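Local structure of high affinity transport system protein p37 (Mycoplasma hyorhinis, 3EKI) at residues M218-G223 / G310-T315; G247-K252 / A293-T298; S151-K156 / N179-E184. The protein binds thiamine diphosphate outside the cell membrane as a lipoprotein component of a high-affinity transport system. All coordinates share one frame; numbering follows the deposited sequence.

Interaction 1 (M218-G223 / G310-T315). With TPP (thiamine diphosphate), chain B.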
loop_
_atom_site.group_PDB
_atom_site.type_symbol
_atom_site.label_atom_id
_atom_site.label_comp_id
_atom_site.label_asym_id
_atom_site.label_seq_id
_atom_site.Cartn_x
_atom_site.Cartn_y
_atom_site.Cartn_z
ATOM N N MET A 218 8.190 -5.797 -3.380
ATOM C CA MET A 218 8.790 -6.950 -4.067
ATOM C C MET A 218 9.807 -6.451 -5.068
ATOM O O MET A 218 9.750 -5.312 -5.519
ATOM C CB MET A 218 7.735 -7.784 -4.760
ATOM C CG MET A 218 7.021 -7.119 -5.906
ATOM S SD MET A 218 5.780 -8.180 -6.656
ATOM C CE MET A 218 6.803 -9.401 -7.451
ATOM N N ILE A 219 10.746 -7.318 -5.413
ATOM C CA ILE A 219 11.736 -7.026 -6.428
ATOM C C ILE A 219 11.502 -7.958 -7.630
ATOM O O ILE A 219 11.503 -9.157 -7.400
ATOM C CB ILE A 219 13.173 -7.207 -5.906
ATOM C CG1 ILE A 219 13.461 -6.303 -4.699
ATOM C CG2 ILE A 219 14.202 -6.997 -7.005
ATOM C CD1 ILE A 219 14.790 -6.455 -4.024
ATOM N N TRP A 220 11.341 -7.349 -8.773
ATOM C CA TRP A 220 11.211 -8.001 -10.062
ATOM C C TRP A 220 12.544 -7.995 -10.798
ATOM O O TRP A 220 13.327 -7.070 -10.663
ATOM C CB TRP A 220 10.231 -7.267 -10.951
ATOM C CG TRP A 220 8.819 -7.175 -10.530
ATOM C CD1 TRP A 220 8.247 -6.172 -9.779
ATOM C CD2 TRP A 220 7.761 -8.103 -10.807
ATOM N NE1 TRP A 220 6.912 -6.423 -9.588
ATOM C CE2 TRP A 220 6.587 -7.603 -10.209
ATOM C CE3 TRP A 220 7.699 -9.311 -11.517
ATOM C CZ2 TRP A 220 5.361 -8.250 -10.283
ATOM C CZ3 TRP A 220 6.466 -9.940 -11.575
ATOM C CH2 TRP A 220 5.316 -9.424 -10.970
ATOM N N ILE A 221 12.727 -9.029 -11.630
ATOM C CA ILE A 221 13.796 -9.101 -12.608
ATOM C C ILE A 221 13.211 -9.446 -13.971
ATOM O O ILE A 221 12.158 -10.068 -14.053
ATOM C CB ILE A 221 14.890 -10.082 -12.175
ATOM C CG1 ILE A 221 14.425 -11.518 -12.022
ATOM C CG2 ILE A 221 15.525 -9.555 -10.865
ATOM C CD1 ILE A 221 15.560 -12.508 -11.788
ATOM N N LYS A 222 13.926 -8.963 -15.000
ATOM C CA LYS A 222 13.441 -9.153 -16.371
ATOM C C LYS A 222 14.617 -9.408 -17.295
ATOM O O LYS A 222 15.631 -8.744 -17.128
ATOM C CB LYS A 222 12.675 -7.938 -16.856
ATOM C CG LYS A 222 12.279 -7.961 -18.310
ATOM C CD LYS A 222 12.603 -6.784 -19.149
ATOM C CE LYS A 222 13.792 -5.922 -18.834
ATOM N NZ LYS A 222 13.988 -4.822 -19.779
ATOM N N GLY A 223 14.461 -10.322 -18.243
ATOM C CA GLY A 223 15.459 -10.433 -19.297
ATOM C C GLY A 223 15.185 -11.650 -20.162
ATOM O O GLY A 223 14.226 -12.365 -19.884
ATOM N N GLY A 310 2.432 -8.002 -5.427
ATOM C CA GLY A 310 1.199 -8.341 -6.105
ATOM C C GLY A 310 0.465 -7.204 -6.773
ATOM O O GLY A 310 -0.756 -7.330 -6.940
ATOM N N SER A 311 1.158 -6.145 -7.177
ATOM C CA SER A 311 0.536 -5.002 -7.833
ATOM C C SER A 311 -0.233 -5.420 -9.076
ATOM O O SER A 311 -1.197 -4.767 -9.479
ATOM C CB SER A 311 1.613 -3.969 -8.163
ATOM O OG SER A 311 2.671 -4.480 -8.920
ATOM N N PHE A 312 0.148 -6.537 -9.706
ATOM C CA PHE A 312 -0.575 -7.016 -10.886
ATOM C C PHE A 312 -2.022 -7.363 -10.550
ATOM O O PHE A 312 -2.923 -7.377 -11.385
ATOM C CB PHE A 312 0.169 -8.210 -11.497
ATOM C CG PHE A 312 0.516 -9.304 -10.514
ATOM C CD1 PHE A 312 -0.450 -10.223 -10.107
ATOM C CD2 PHE A 312 1.802 -9.440 -9.990
ATOM C CE1 PHE A 312 -0.160 -11.222 -9.211
ATOM C CE2 PHE A 312 2.083 -10.438 -9.079
ATOM C CZ PHE A 312 1.112 -11.328 -8.673
ATOM N N ALA A 313 -2.295 -7.663 -9.288
ATOM C CA ALA A 313 -3.614 -8.089 -8.842
ATOM C C ALA A 313 -4.644 -6.971 -8.971
ATOM O O ALA A 313 -5.828 -7.327 -9.104
ATOM C CB ALA A 313 -3.590 -8.587 -7.409
ATOM N N TRP A 314 -4.265 -5.715 -8.956
ATOM C CA TRP A 314 -5.208 -4.632 -9.183
ATOM C C TRP A 314 -4.931 -3.863 -10.453
ATOM O O TRP A 314 -5.352 -2.704 -10.609
ATOM C CB TRP A 314 -5.193 -3.695 -7.980
ATOM C CG TRP A 314 -3.925 -3.029 -7.588
ATOM C CD1 TRP A 314 -3.379 -1.907 -8.135
ATOM C CD2 TRP A 314 -3.033 -3.448 -6.543
ATOM N NE1 TRP A 314 -2.200 -1.607 -7.494
ATOM C CE2 TRP A 314 -1.969 -2.532 -6.519
ATOM C CE3 TRP A 314 -3.044 -4.507 -5.636
ATOM C CZ2 TRP A 314 -0.906 -2.633 -5.619
ATOM C CZ3 TRP A 314 -1.985 -4.599 -4.748
ATOM C CH2 TRP A 314 -0.953 -3.685 -4.747
ATOM N N THR A 315 -4.214 -4.490 -11.382
ATOM C CA THR A 315 -3.780 -3.885 -12.626
ATOM C C THR A 315 -4.408 -4.715 -13.749
ATOM O O THR A 315 -4.040 -5.865 -13.941
ATOM C CB THR A 315 -2.253 -3.856 -12.788
ATOM O OG1 THR A 315 -1.660 -3.110 -11.698
ATOM C CG2 THR A 315 -1.845 -3.168 -14.081
HETATM N "N1'" TPP B . -5.724 -2.893 -3.821
HETATM C "C2'" TPP B . -6.505 -2.101 -4.597
HETATM C CM2 TPP B . -7.893 -2.609 -5.002
HETATM N "N3'" TPP B . -6.076 -0.890 -4.993
HETATM C "C4'" TPP B . -4.887 -0.420 -4.529
HETATM N "N4'" TPP B . -4.522 0.819 -4.865
HETATM C "C5'" TPP B . -4.039 -1.243 -3.775
HETATM C "C6'" TPP B . -4.509 -2.508 -3.442
HETATM C "C7'" TPP B . -2.639 -0.849 -3.279
HETATM N N3 TPP B . -2.584 -0.179 -1.968
HETATM C C2 TPP B . -3.540 0.605 -1.469
HETATM S S1 TPP B . -3.066 1.158 0.121
HETATM C C5 TPP B . -1.540 0.311 0.035
HETATM C C4 TPP B . -1.440 -0.249 -1.224
HETATM C CM4 TPP B . -0.325 -1.256 -1.579
HETATM C C6 TPP B . -0.452 0.379 1.113
HETATM C C7 TPP B . 0.285 1.719 1.049
HETATM O O7 TPP B . 0.979 1.813 -0.213
HETATM P PA TPP B . 1.422 3.171 -0.910
HETATM O O1A TPP B . 1.798 2.875 -2.314
HETATM O O2A TPP B . 0.353 4.215 -0.750
HETATM O O3A TPP B . 2.623 3.763 -0.077
HETATM P PB TPP B . 4.181 3.424 -0.271
HETATM O O1B TPP B . 4.427 1.972 0.005
HETATM O O2B TPP B . 4.894 4.357 0.787
HETATM O O3B TPP B . 4.660 3.901 -1.707
#

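Interaction 2 (G247-K252 / A293-T298)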
loop_
_atom_site.group_PDB
_atom_site.type_symbol
_atom_site.label_atom_id
_atom_site.label_comp_id
_atom_site.label_asym_id
_atom_site.label_seq_id
_atom_site.Cartn_x
_atom_site.Cartn_y
_atom_site.Cartn_z
ATOM N N GLY A 247 20.496 -2.339 -13.836
ATOM C CA GLY A 247 19.594 -1.201 -13.914
ATOM C C GLY A 247 18.376 -1.398 -13.036
ATOM O O GLY A 247 17.607 -2.336 -13.246
ATOM N N ILE A 248 18.180 -0.502 -12.068
ATOM C CA ILE A 248 17.076 -0.628 -11.131
ATOM C C ILE A 248 16.039 0.479 -11.286
ATOM O O ILE A 248 16.351 1.670 -11.186
ATOM C CB ILE A 248 17.634 -0.597 -9.703
ATOM C CG1 ILE A 248 18.589 -1.740 -9.381
ATOM C CG2 ILE A 248 16.489 -0.547 -8.696
ATOM C CD1 ILE A 248 19.330 -1.599 -8.069
ATOM N N LEU A 249 14.809 0.066 -11.509
ATOM C CA LEU A 249 13.651 0.959 -11.474
ATOM C C LEU A 249 13.075 1.005 -10.067
ATOM O O LEU A 249 12.977 -0.029 -9.408
ATOM C CB LEU A 249 12.548 0.476 -12.382
ATOM C CG LEU A 249 12.805 0.317 -13.866
ATOM C CD1 LEU A 249 11.489 -0.028 -14.559
ATOM C CD2 LEU A 249 13.416 1.578 -14.471
ATOM N N HIS A 250 12.682 2.196 -9.626
ATOM C CA HIS A 250 12.216 2.402 -8.277
ATOM C C HIS A 250 11.173 3.511 -8.236
ATOM O O HIS A 250 11.012 4.220 -9.228
ATOM C CB HIS A 250 13.454 2.771 -7.427
ATOM C CG HIS A 250 14.151 3.982 -7.964
ATOM N ND1 HIS A 250 13.733 5.246 -7.586
ATOM C CD2 HIS A 250 15.154 4.208 -8.844
ATOM C CE1 HIS A 250 14.461 6.173 -8.189
ATOM N NE2 HIS A 250 15.351 5.567 -8.976
ATOM N N GLY A 251 10.511 3.677 -7.095
ATOM C CA GLY A 251 9.619 4.822 -6.884
ATOM C C GLY A 251 10.361 5.963 -6.209
ATOM O O GLY A 251 11.598 6.064 -6.139
ATOM N N LYS A 252 9.579 6.911 -5.671
ATOM C CA LYS A 252 10.205 8.033 -4.977
ATOM C C LYS A 252 10.900 7.570 -3.715
ATOM O O LYS A 252 10.531 6.577 -3.080
ATOM C CB LYS A 252 9.128 9.062 -4.605
ATOM C CG LYS A 252 8.446 9.706 -5.798
ATOM C CD LYS A 252 7.742 11.000 -5.384
ATOM C CE LYS A 252 6.967 11.601 -6.551
ATOM N NZ LYS A 252 5.542 11.855 -6.203
ATOM N N ALA A 293 7.149 -0.425 -11.999
ATOM C CA ALA A 293 7.595 -1.750 -12.396
ATOM C C ALA A 293 6.796 -2.268 -13.575
ATOM O O ALA A 293 7.292 -3.058 -14.392
ATOM C CB ALA A 293 7.535 -2.686 -11.211
ATOM N N ASP A 294 5.549 -1.823 -13.761
ATOM C CA ASP A 294 4.842 -2.423 -14.905
ATOM C C ASP A 294 5.350 -1.886 -16.240
ATOM O O ASP A 294 4.881 -2.392 -17.272
ATOM C CB ASP A 294 3.335 -2.306 -14.785
ATOM C CG ASP A 294 2.770 -0.919 -14.679
ATOM O OD1 ASP A 294 3.461 0.066 -14.998
ATOM O OD2 ASP A 294 1.595 -0.795 -14.251
ATOM N N THR A 295 6.298 -0.965 -16.283
ATOM C CA THR A 295 6.953 -0.526 -17.491
ATOM C C THR A 295 8.331 -1.151 -17.697
ATOM O O THR A 295 8.979 -0.818 -18.686
ATOM C CB THR A 295 7.147 1.001 -17.577
ATOM O OG1 THR A 295 8.066 1.434 -16.563
ATOM C CG2 THR A 295 5.810 1.667 -17.330
ATOM N N LEU A 296 8.744 -2.020 -16.799
ATOM C CA LEU A 296 10.093 -2.601 -16.931
ATOM C C LEU A 296 10.358 -3.224 -18.298
ATOM O O LEU A 296 11.486 -3.122 -18.785
ATOM C CB LEU A 296 10.293 -3.656 -15.848
ATOM C CG LEU A 296 11.683 -4.308 -15.776
ATOM C CD1 LEU A 296 12.750 -3.253 -15.574
ATOM C CD2 LEU A 296 11.681 -5.329 -14.658
ATOM N N GLY A 297 9.334 -3.863 -18.855
ATOM C CA GLY A 297 9.489 -4.553 -20.122
ATOM C C GLY A 297 9.791 -3.659 -21.294
ATOM O O GLY A 297 10.237 -4.160 -22.343
ATOM N N THR A 298 9.569 -2.352 -21.171
ATOM C CA THR A 298 9.769 -1.406 -22.249
ATOM C C THR A 298 11.158 -0.802 -22.250
ATOM O O THR A 298 11.502 -0.055 -23.162
ATOM C CB THR A 298 8.737 -0.248 -22.205
ATOM O OG1 THR A 298 8.961 0.611 -21.077
ATOM C CG2 THR A 298 7.350 -0.842 -22.064
#

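Interaction 3 (S151-K156 / N179-E184)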
loop_
_atom_site.group_PDB
_atom_site.type_symbol
_atom_site.label_atom_id
_atom_site.label_comp_id
_atom_site.label_asym_id
_atom_site.label_seq_id
_atom_site.Cartn_x
_atom_site.Cartn_y
_atom_site.Cartn_z
ATOM N N SER A 151 -5.991 -10.991 2.211
ATOM C CA SER A 151 -4.692 -11.631 2.014
ATOM C C SER A 151 -4.554 -12.130 0.591
ATOM O O SER A 151 -5.520 -12.523 -0.048
ATOM C CB SER A 151 -4.500 -12.780 3.017
ATOM O OG SER A 151 -5.298 -13.898 2.635
ATOM N N PHE A 152 -3.341 -12.094 0.046
ATOM C CA PHE A 152 -3.051 -12.812 -1.180
ATOM C C PHE A 152 -2.952 -14.309 -0.885
ATOM O O PHE A 152 -2.499 -14.730 0.190
ATOM C CB PHE A 152 -1.729 -12.306 -1.732
ATOM C CG PHE A 152 -1.669 -10.929 -2.340
ATOM C CD1 PHE A 152 -2.468 -10.516 -3.396
ATOM C CD2 PHE A 152 -0.764 -10.011 -1.820
ATOM C CE1 PHE A 152 -2.339 -9.245 -3.930
ATOM C CE2 PHE A 152 -0.616 -8.749 -2.357
ATOM C CZ PHE A 152 -1.414 -8.363 -3.415
ATOM N N VAL A 153 -3.364 -15.128 -1.851
ATOM C CA VAL A 153 -3.255 -16.564 -1.650
ATOM C C VAL A 153 -1.817 -17.013 -1.404
ATOM O O VAL A 153 -1.680 -18.050 -0.766
ATOM C CB VAL A 153 -3.831 -17.332 -2.836
ATOM C CG1 VAL A 153 -5.343 -17.076 -2.827
ATOM C CG2 VAL A 153 -3.212 -16.918 -4.139
ATOM N N PHE A 154 -0.848 -16.239 -1.857
ATOM C CA PHE A 154 0.581 -16.549 -1.704
ATOM C C PHE A 154 1.245 -15.866 -0.513
ATOM O O PHE A 154 2.467 -15.990 -0.293
ATOM C CB PHE A 154 1.277 -16.207 -3.025
ATOM C CG PHE A 154 1.048 -14.799 -3.543
ATOM C CD1 PHE A 154 0.168 -14.549 -4.576
ATOM C CD2 PHE A 154 1.698 -13.703 -2.978
ATOM C CE1 PHE A 154 -0.116 -13.283 -5.060
ATOM C CE2 PHE A 154 1.436 -12.433 -3.461
ATOM C CZ PHE A 154 0.559 -12.212 -4.490
ATOM N N ASP A 155 0.545 -15.120 0.343
ATOM C CA ASP A 155 1.182 -14.414 1.468
ATOM C C ASP A 155 0.169 -14.183 2.590
ATOM O O ASP A 155 -0.235 -13.053 2.879
ATOM C CB ASP A 155 1.761 -13.098 0.977
ATOM C CG ASP A 155 2.555 -12.266 1.952
ATOM O OD1 ASP A 155 3.002 -12.782 3.002
ATOM O OD2 ASP A 155 2.759 -11.062 1.658
ATOM N N LYS A 156 -0.232 -15.263 3.258
ATOM C CA LYS A 156 -1.254 -15.181 4.308
ATOM C C LYS A 156 -0.699 -15.076 5.735
ATOM O O LYS A 156 -1.455 -14.927 6.695
ATOM C CB LYS A 156 -2.212 -16.372 4.210
ATOM C CG LYS A 156 -2.753 -16.620 2.812
ATOM C CD LYS A 156 -3.823 -17.701 2.817
ATOM C CE LYS A 156 -4.117 -18.194 1.410
ATOM N NZ LYS A 156 -5.513 -18.697 1.277
ATOM N N ASN A 179 5.448 -16.399 -8.827
ATOM C CA ASN A 179 5.804 -16.784 -10.189
ATOM C C ASN A 179 4.917 -17.904 -10.712
ATOM O O ASN A 179 4.656 -17.904 -11.926
ATOM C CB ASN A 179 7.291 -17.183 -10.247
ATOM C CG ASN A 179 8.153 -15.929 -10.129
ATOM O OD1 ASN A 179 7.676 -14.846 -10.449
ATOM N ND2 ASN A 179 9.398 -16.088 -9.703
ATOM N N LYS A 180 4.458 -18.797 -9.840
ATOM C CA LYS A 180 3.545 -19.858 -10.238
ATOM C C LYS A 180 2.214 -19.270 -10.693
ATOM O O LYS A 180 1.513 -19.865 -11.512
ATOM C CB LYS A 180 3.323 -20.835 -9.082
ATOM C CG LYS A 180 1.903 -21.370 -8.987
ATOM C CD LYS A 180 1.883 -22.785 -8.432
ATOM C CE LYS A 180 3.280 -23.383 -8.389
ATOM N NZ LYS A 180 3.971 -23.089 -7.103
ATOM N N ILE A 181 1.869 -18.101 -10.161
ATOM C CA ILE A 181 0.629 -17.440 -10.542
ATOM C C ILE A 181 0.764 -16.487 -11.693
ATOM O O ILE A 181 -0.158 -16.314 -12.517
ATOM C CB ILE A 181 0.059 -16.719 -9.282
ATOM C CG1 ILE A 181 -0.596 -17.685 -8.292
ATOM C CG2 ILE A 181 -0.904 -15.606 -9.633
ATOM C CD1 ILE A 181 -0.821 -17.042 -6.931
ATOM N N PHE A 182 1.892 -15.801 -11.815
ATOM C CA PHE A 182 2.098 -14.709 -12.749
ATOM C C PHE A 182 2.901 -15.117 -13.983
ATOM O O PHE A 182 2.691 -14.557 -15.056
ATOM C CB PHE A 182 2.843 -13.580 -12.013
ATOM C CG PHE A 182 3.139 -12.362 -12.861
ATOM C CD1 PHE A 182 4.365 -12.209 -13.477
ATOM C CD2 PHE A 182 2.185 -11.373 -13.024
ATOM C CE1 PHE A 182 4.667 -11.107 -14.254
ATOM C CE2 PHE A 182 2.485 -10.269 -13.794
ATOM C CZ PHE A 182 3.715 -10.120 -14.403
ATOM N N VAL A 183 3.819 -16.064 -13.777
ATOM C CA VAL A 183 4.677 -16.515 -14.881
ATOM C C VAL A 183 4.204 -17.845 -15.468
ATOM O O VAL A 183 3.986 -17.922 -16.681
ATOM C CB VAL A 183 6.125 -16.619 -14.381
ATOM C CG1 VAL A 183 7.031 -17.141 -15.477
ATOM C CG2 VAL A 183 6.615 -15.269 -13.867
ATOM N N GLU A 184 4.040 -18.866 -14.630
ATOM C CA GLU A 184 3.640 -20.188 -15.142
ATOM C C GLU A 184 2.304 -20.158 -15.862
ATOM O O GLU A 184 2.131 -20.723 -16.931
ATOM C CB GLU A 184 3.555 -21.228 -14.037
ATOM C CG GLU A 184 3.131 -22.594 -14.561
ATOM C CD GLU A 184 3.255 -23.695 -13.522
ATOM O OE1 GLU A 184 3.556 -23.378 -12.350
ATOM O OE2 GLU A 184 3.054 -24.874 -13.895
#

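Interaction 1 (M218-G223 / G310-T315)
The backbones of strand 218-223 and the turn 310-315 come nearest at M218 and G310, whose CA atoms are 8.0 Å apart, and side chains bridge the gap. With M218 CG between its own backbone N and carbonyl carbon (chi1 66°), the extended chi2 brings SD to the amide of G310. G310 N gives a weak hydrogen bond to M218 SD at 3.6 Å. A bend at chi3 lays the terminal methyl of M218 over one face of the W220 indole, toward its rim. At the far corner of the indole, W220 CH2 comes within 3.6 Å of F312 CD2. F312 CD2 lies near the indole plane, so W220 meets it with a ring edge, while NE1 of W220 is hydrogen-bonded to OG of S307. In the mixed sheet, ordered 288-290, 248-250, 304-308, 217-223, 331-337, strand 217-223 is the one antiparallel member, consistent with a lobe of a type II periplasmic binding protein. The 3-10 turn 311-313 follows strand 304-308 and leads to the ligand. S311 O is gripped from opposite faces of its carbonyl plane, by T315 OG1 at 2.8 Å and by W314 N at 3.3 Å, and it sits against one face of the W314 indole. The other face carries the aminopyrimidine of thiamine diphosphate, whose C5' is over the ring centre and whose C6' approaches W314 CE3 to 3.3 Å.

Interaction 2 (G247-K252 / A293-T298)
The carbonyl oxygen of T295, whose hydroxyl lies beside L249, is gripped twice by T298. T298 OG1 donates to T295 O at 2.8 Å, in the carbonyl plane, and the backbone N of T298 adds a second bond to the same oxygen. This double hold closes the end of the 3-10 segment 293-298. The contact across to 247-252 is apolar, and L249 makes it. Its CD1 methyl lies 3.6 Å from CD1 of L296 and 3.8 Å from the L296 CA, so one branch of L249 rests on both the side-chain end and the backbone of its partner. The L296 side chain leaves its backbone alongside the contact rather than into it, but chi1 of -176° and chi2 of 58° together carry CD1 in to the L249 methyl. T295 OG1, 4.2 Å from L249 CD1, has its own hydrogen bond to S292 O. H250 points to the opposite side of the strand, where its ND1 donates to G251 O. G247, whose positive phi marks the exit from helix 240-245, leads into strand 248-250, which runs parallel to both its neighbours, 288-290 and 304-308. L249 also touches K289 of the first, and L299 and F302 of the loop leading into the second.

Interaction 3 (S151-K156 / N179-E184)
In F154, CG sits between the backbone N and the carbonyl carbon (chi1 54°), while in I181 CG1 lies beside the backbone N (chi1 -76°) and the extended chi2 of 165° sends CD1 out from the helix, so that the phenyl edge and the isoleucine methyl meet. I181 CD1 comes within 3.6 Å of F154 CD1, near the plane of the ring, and the two side chains cross at about a right angle. The same methyl reaches V153, with I181 CD1 and V153 CG2 3.7 Å apart, so one methyl of I181 is lodged against both side chains. V153 and F154 are the central residues of a type I beta turn from F152 to D155, closed by the bond from D155 N to F152 O. This turn follows the long strand 141-152, and helix 170-184 packs against it. F152 backs the F154 ring, its CB over the ring centre. I181 falls within a wider, pi-type turn at 180-184, where N179 O accepts from both V183 N, at 2.7 Å, and E184 N, at 2.9 Å. From earlier turns of the same helix, I174, E177 and I178 pack on F154, and at the end of the turn D155 forms a salt bridge with R216.

Interactions 1 and 2 have centres 10 Å apart and both reach the same mixed sheet, through strands 217-223 and 248-250. K222 NZ is 3.2 Å from L296 O, a probable hydrogen bond, and W220 CD1 packs on A293 CB at 3.8 Å. Interaction 3 joins interaction 1 through F182 on helix 170-184: F182 CE1 is 3.4 Å from W220 CZ3 and F182 CD2 is 3.6 Å from F312 CD2. F152 also rests on the turn 310-315. Interactions 2 and 3 do not touch, their nearest atoms being about 8 Å apart. Of the three, interaction 1 holds a residue of the thiamine diphosphate pocket, W314; the F154 side chain is about 11 Å from the ligand and that of L249 about 14 Å.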